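PDB 6HV6: toxin PAU_02230 from Photorhabdus asymbiotica subsp. asymbiotica ATCC 43949, which is a toxin, PaTox, whose modelled part combines a largely helical body with a six-stranded antiparallel sheet and a small two-stranded hairpin. Local coordinates for residues Ser69-Lys74 against Ile225-Asp230; Glu135-Pro140 against Thr145-Leu150. The protein carries 1 engineered substitution. All blocks are in the same frame, centred on the assembly; numbering follows the deposited sequence.

Two contacts of very different span show how one chain can be tied at long and short range. From the N terminus, strand 71-74 of the opening hairpin begins a loop that contact 1 closes only at residues 225-230, after helix 215-224. Most of what lies between is helix. Nested within it, contact 2 closes a far smaller loop: residues 135-140 end helix 130-138, the chain turns, and residues 145-150 open the long helix 144-176. The centres of the two contacts lie 29 Å apart, and their nearest atoms about 18 Å apart, without touching. That long helix connects them indirectly, since F73 of contact 1 packs on its A163, F164 and A167.

Contact 1: residues Ser69-Lys74 against Ile225-Asp230; sequences SGYKFK and IYSSND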
loop_
_atom_site.group_PDB
_atom_site.type_symbol
_atom_site.label_atom_id
_atom_site.label_comp_id
_atom_site.label_asym_id
_atom_site.label_seq_id
_atom_site.Cartn_x
_atom_site.Cartn_y
_atom_site.Cartn_z
ATOM N N SER A 69 2.903 8.413 -11.114
ATOM C CA SER A 69 2.707 7.498 -12.241
ATOM C C SER A 69 1.478 7.868 -13.066
ATOM O O SER A 69 0.646 7.029 -13.414
ATOM C CB SER A 69 2.641 6.052 -11.756
ATOM O OG SER A 69 3.906 5.665 -11.218
ATOM N N GLY A 70 1.375 9.153 -13.387
ATOM C CA GLY A 70 0.310 9.651 -14.224
ATOM C C GLY A 70 -0.902 10.171 -13.482
ATOM O O GLY A 70 -1.740 10.841 -14.098
ATOM N N TYR A 71 -1.021 9.901 -12.185
ATOM C CA TYR A 71 -2.168 10.337 -11.399
ATOM C C TYR A 71 -1.803 11.562 -10.575
ATOM O O TYR A 71 -0.808 11.547 -9.844
ATOM C CB TYR A 71 -2.664 9.218 -10.483
ATOM C CG TYR A 71 -3.273 8.069 -11.255
ATOM C CD1 TYR A 71 -4.620 8.075 -11.594
ATOM C CD2 TYR A 71 -2.496 7.002 -11.674
ATOM C CE1 TYR A 71 -5.181 7.035 -12.307
ATOM C CE2 TYR A 71 -3.050 5.953 -12.392
ATOM C CZ TYR A 71 -4.396 5.977 -12.702
ATOM O OH TYR A 71 -4.959 4.945 -13.418
ATOM N N LYS A 72 -2.617 12.608 -10.689
ATOM C CA LYS A 72 -2.388 13.858 -9.978
ATOM C C LYS A 72 -3.100 13.825 -8.634
ATOM O O LYS A 72 -4.279 13.468 -8.556
ATOM C CB LYS A 72 -2.882 15.046 -10.805
ATOM C CG LYS A 72 -2.279 15.113 -12.200
ATOM C CD LYS A 72 -2.085 16.552 -12.680
ATOM C CE LYS A 72 -3.404 17.288 -12.845
ATOM N NZ LYS A 72 -3.192 18.731 -13.179
ATOM N N PHE A 73 -2.383 14.190 -7.578
ATOM C CA PHE A 73 -2.964 14.306 -6.249
ATOM C C PHE A 73 -2.809 15.745 -5.796
ATOM O O PHE A 73 -1.688 16.264 -5.743
ATOM C CB PHE A 73 -2.311 13.331 -5.273
ATOM C CG PHE A 73 -2.480 11.910 -5.684
ATOM C CD1 PHE A 73 -1.619 11.336 -6.605
ATOM C CD2 PHE A 73 -3.540 11.165 -5.210
ATOM C CE1 PHE A 73 -1.785 10.033 -7.008
ATOM C CE2 PHE A 73 -3.714 9.851 -5.619
ATOM C CZ PHE A 73 -2.829 9.291 -6.521
ATOM N N LYS A 74 -3.933 16.384 -5.493
ATOM C CA LYS A 74 -3.959 17.795 -5.145
ATOM C C LYS A 74 -3.851 17.985 -3.639
ATOM O O LYS A 74 -4.474 17.258 -2.864
ATOM C CB LYS A 74 -5.244 18.442 -5.662
ATOM C CG LYS A 74 -5.156 18.941 -7.098
ATOM C CD LYS A 74 -4.213 20.131 -7.206
ATOM C CE LYS A 74 -4.095 20.638 -8.637
ATOM N NZ LYS A 74 -3.198 21.825 -8.727
ATOM N N ILE A 225 -5.356 0.376 -10.902
ATOM C CA ILE A 225 -6.433 -0.023 -9.993
ATOM C C ILE A 225 -6.978 1.180 -9.226
ATOM O O ILE A 225 -8.150 1.184 -8.813
ATOM C CB ILE A 225 -5.940 -1.133 -9.044
ATOM C CG1 ILE A 225 -5.505 -2.358 -9.856
ATOM C CG2 ILE A 225 -7.014 -1.534 -8.052
ATOM C CD1 ILE A 225 -4.945 -3.500 -9.007
ATOM N N TYR A 226 -6.154 2.226 -9.043
ATOM C CA TYR A 226 -6.637 3.472 -8.450
ATOM C C TYR A 226 -7.881 3.987 -9.163
ATOM O O TYR A 226 -8.760 4.580 -8.533
ATOM C CB TYR A 226 -5.531 4.538 -8.472
ATOM C CG TYR A 226 -5.954 5.855 -7.849
ATOM C CD1 TYR A 226 -6.129 5.973 -6.471
ATOM C CD2 TYR A 226 -6.181 6.974 -8.634
ATOM C CE1 TYR A 226 -6.535 7.168 -5.894
ATOM C CE2 TYR A 226 -6.585 8.183 -8.061
ATOM C CZ TYR A 226 -6.753 8.270 -6.693
ATOM O OH TYR A 226 -7.153 9.462 -6.127
ATOM N N SER A 227 -7.985 3.745 -10.464
ATOM C CA SER A 227 -9.129 4.181 -11.255
ATOM C C SER A 227 -10.355 3.282 -11.130
ATOM O O SER A 227 -11.387 3.606 -11.733
ATOM C CB SER A 227 -8.730 4.264 -12.726
ATOM O OG SER A 227 -7.964 5.428 -12.968
ATOM N N SER A 228 -10.284 2.166 -10.407
ATOM C CA SER A 228 -11.432 1.261 -10.380
ATOM C C SER A 228 -12.622 1.917 -9.698
ATOM O O SER A 228 -12.478 2.616 -8.692
ATOM C CB SER A 228 -11.096 -0.045 -9.663
ATOM O OG SER A 228 -12.169 -0.971 -9.797
ATOM N N ASN A 229 -13.809 1.705 -10.255
ATOM C CA ASN A 229 -15.024 2.101 -9.559
ATOM C C ASN A 229 -15.653 0.921 -8.836
ATOM O O ASN A 229 -16.800 1.012 -8.396
ATOM C CB ASN A 229 -16.025 2.745 -10.524
ATOM C CG ASN A 229 -16.686 1.738 -11.446
ATOM O OD1 ASN A 229 -16.112 0.687 -11.755
ATOM N ND2 ASN A 229 -17.905 2.050 -11.889
ATOM N N ASP A 230 -14.924 -0.185 -8.710
ATOM C CA ASP A 230 -15.449 -1.386 -8.071
ATOM C C ASP A 230 -14.290 -2.350 -7.910
ATOM O O ASP A 230 -14.134 -3.272 -8.712
ATOM C CB ASP A 230 -16.586 -2.004 -8.910
ATOM C CG ASP A 230 -17.290 -3.158 -8.205
ATOM O OD1 ASP A 230 -16.972 -3.451 -7.033
ATOM O OD2 ASP A 230 -18.161 -3.782 -8.840
HETATM O O HOH W 1 -6.088 11.391 -8.697
#
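Y226 meets two rings of the strand, Y71 and F73, at two different tilts, neither of them parallel, and so joins strand 71-74 to the loop after helix 215-224 in an aromatic cluster. Y226 turns an edge toward the face of Y71 in an offset edge-to-face pair, with planes at 76° and Y71 CD1 3.5 Å from Y226 CD2. F73 meets Y226 obliquely, its CE2 lying 3.6 Å from Y226 CZ while its CZ sits over the rim of one Y226 face. With CG anti to the backbone N (chi1 -179°), Y226 extends from the loop to reach both strand residues. F73 is the buried member, packed beyond the cluster on L190 and on A163 of helix 144-176. At the far end of the Y71 ring, its OH shares a 3.1 Å hydrogen bond with S227 OG, which lies at the ring edge, near the plane. A water hydrogen-bonds to the backbone K72 O at 2.8 Å. The chemistry thus implies an apolar join with polar groups at its border: one firm hydroxyl bond, from Y71 to S227, and one weak water link at Y226 OH, which lies against F73 CE2.

Contact 2: residues Glu135-Pro140 against Thr145-Leu150; sequences ERYISP and TTKGVL
K147 stretches back across a short loop joining two consecutive helices to the end of the first, where its ammonium group meets backbone carbonyls. Here helix 130-138 ends, the chain turns, and helix 144-176 begins; the contact between them is carried mainly by Y137, K147 and L150. The tight side is centred on Y137. K147 CB lies over one face of its ring in a CH-pi contact, 4.3 Å from the centroid, the backbone K147 O comes within 3.3 Å of Y137 CE2, and L150 CB reaches the ring edge, 4.0 Å from Y137 CD2. A chi1 of -179° carries the Y137 ring toward the second helix, and its OH bonds to that of Y110. M86 and A90 of helix 80-93 also pack against the Y137 side chain, as do A151 and M154 farther along helix 144-176. L150 CD1 presses against the first helix's backbone, 3.6 Å from Y137 N, and also touches R136 CB at 3.9 Å.

The opposite character appears at the turn. R136, only partly exposed, bends its chain away from the second helix so that NH1 forms a salt bridge with D141, whose OD1 also accepts from S139 OG. P140, next along, is exposed and adds almost nothing to the packing. Between these two regimes runs the lysine chain: K147 CD passes 3.4 Å from Y137 O, before a bend at chi4 (-57°) brings NZ to that oxygen. T142 OG1 hydrogen-bonds both K147 NZ and S139 O, bridging lysine and loop; the ammonium charge probably favours the carbonyl oxygens near the helix end. K147 NZ donates to Y137 O over 2.8 Å, tilted 24° from the carbonyl plane, and sits 2.7 Å from S139 O.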
loop_
_atom_site.group_PDB
_atom_site.type_symbol
_atom_site.label_atom_id
_atom_site.label_comp_id
_atom_site.label_asym_id
_atom_site.label_seq_id
_atom_site.Cartn_x
_atom_site.Cartn_y
_atom_site.Cartn_z
ATOM N N GLU A 135 -14.367 21.230 12.671
ATOM C CA GLU A 135 -14.616 21.926 13.933
ATOM C C GLU A 135 -15.887 21.424 14.606
ATOM O O GLU A 135 -15.916 21.241 15.827
ATOM C CB GLU A 135 -14.736 23.435 13.709
ATOM C CG GLU A 135 -13.454 24.153 13.472
ATOM C CD GLU A 135 -13.676 25.653 13.324
ATOM O OE1 GLU A 135 -14.792 26.123 13.644
ATOM O OE2 GLU A 135 -12.739 26.348 12.878
ATOM N N ARG A 136 -16.960 21.237 13.837
ATOM C CA ARG A 136 -18.201 20.736 14.421
ATOM C C ARG A 136 -18.035 19.297 14.903
ATOM O O ARG A 136 -18.534 18.929 15.973
ATOM C CB ARG A 136 -19.341 20.835 13.402
ATOM C CG ARG A 136 -19.576 22.260 12.892
ATOM C CD ARG A 136 -20.025 23.183 14.031
ATOM N NE ARG A 136 -21.378 22.822 14.435
ATOM C CZ ARG A 136 -21.739 22.506 15.674
ATOM N NH1 ARG A 136 -20.852 22.540 16.652
ATOM N NH2 ARG A 136 -22.998 22.172 15.932
ATOM N N TYR A 137 -17.305 18.484 14.149
ATOM C CA TYR A 137 -17.088 17.100 14.564
ATOM C C TYR A 137 -16.405 17.051 15.922
ATOM O O TYR A 137 -16.814 16.297 16.814
ATOM C CB TYR A 137 -16.243 16.377 13.520
ATOM C CG TYR A 137 -15.968 14.914 13.815
ATOM C CD1 TYR A 137 -15.022 14.527 14.770
ATOM C CD2 TYR A 137 -16.624 13.920 13.102
ATOM C CE1 TYR A 137 -14.761 13.173 15.011
ATOM C CE2 TYR A 137 -16.377 12.585 13.340
ATOM C CZ TYR A 137 -15.453 12.212 14.290
ATOM O OH TYR A 137 -15.230 10.858 14.498
ATOM N N ILE A 138 -15.348 17.850 16.097
ATOM C CA ILE A 138 -14.588 17.771 17.335
ATOM C C ILE A 138 -15.244 18.538 18.467
ATOM O O ILE A 138 -14.811 18.401 19.614
ATOM C CB ILE A 138 -13.138 18.248 17.124
ATOM C CG1 ILE A 138 -13.070 19.727 16.782
ATOM C CG2 ILE A 138 -12.480 17.451 16.004
ATOM C CD1 ILE A 138 -11.650 20.196 16.530
ATOM N N SER A 139 -16.284 19.322 18.187
ATOM C CA SER A 139 -16.930 20.098 19.239
ATOM C C SER A 139 -17.753 19.177 20.134
ATOM O O SER A 139 -18.339 18.203 19.659
ATOM C CB SER A 139 -17.840 21.172 18.641
ATOM O OG SER A 139 -18.588 21.837 19.654
ATOM N N PRO A 140 -17.845 19.476 21.432
ATOM C CA PRO A 140 -18.632 18.613 22.315
ATOM C C PRO A 140 -20.134 18.804 22.183
ATOM O O PRO A 140 -20.888 18.009 22.758
ATOM C CB PRO A 140 -18.146 19.002 23.718
ATOM C CG PRO A 140 -17.676 20.385 23.576
ATOM C CD PRO A 140 -17.130 20.526 22.178
ATOM N N THR A 145 -24.468 10.592 16.873
ATOM C CA THR A 145 -25.063 10.460 15.546
ATOM C C THR A 145 -24.522 11.531 14.614
ATOM O O THR A 145 -24.120 11.249 13.480
ATOM C CB THR A 145 -26.585 10.553 15.652
ATOM O OG1 THR A 145 -27.056 9.531 16.543
ATOM C CG2 THR A 145 -27.241 10.364 14.281
ATOM N N THR A 146 -24.471 12.767 15.102
ATOM C CA THR A 146 -24.091 13.896 14.269
ATOM C C THR A 146 -22.634 13.794 13.856
ATOM O O THR A 146 -22.290 14.069 12.701
ATOM C CB THR A 146 -24.381 15.191 15.040
ATOM O OG1 THR A 146 -25.760 15.200 15.400
ATOM C CG2 THR A 146 -24.094 16.423 14.217
ATOM N N LYS A 147 -21.765 13.383 14.784
ATOM C CA LYS A 147 -20.378 13.123 14.425
ATOM C C LYS A 147 -20.282 12.064 13.326
ATOM O O LYS A 147 -19.526 12.229 12.366
ATOM C CB LYS A 147 -19.590 12.698 15.666
ATOM C CG LYS A 147 -19.396 13.798 16.747
ATOM C CD LYS A 147 -18.322 13.347 17.743
ATOM C CE LYS A 147 -18.412 14.068 19.103
ATOM N NZ LYS A 147 -18.326 15.566 19.008
ATOM N N GLY A 148 -21.052 10.974 13.436
ATOM C CA GLY A 148 -21.035 9.965 12.379
ATOM C C GLY A 148 -21.446 10.534 11.033
ATOM O O GLY A 148 -20.783 10.308 10.020
ATOM N N VAL A 149 -22.539 11.306 11.014
ATOM C CA VAL A 149 -22.978 11.989 9.798
ATOM C C VAL A 149 -21.849 12.841 9.227
ATOM O O VAL A 149 -21.579 12.820 8.023
ATOM C CB VAL A 149 -24.226 12.848 10.091
ATOM C CG1 VAL A 149 -24.478 13.827 8.950
ATOM C CG2 VAL A 149 -25.456 11.962 10.316
ATOM N N LEU A 150 -21.179 13.613 10.090
ATOM C CA LEU A 150 -20.103 14.486 9.636
ATOM C C LEU A 150 -18.959 13.680 9.051
ATOM O O LEU A 150 -18.404 14.045 8.011
ATOM C CB LEU A 150 -19.599 15.359 10.798
ATOM C CG LEU A 150 -20.528 16.514 11.160
ATOM C CD1 LEU A 150 -20.212 17.077 12.564
ATOM C CD2 LEU A 150 -20.452 17.626 10.093
#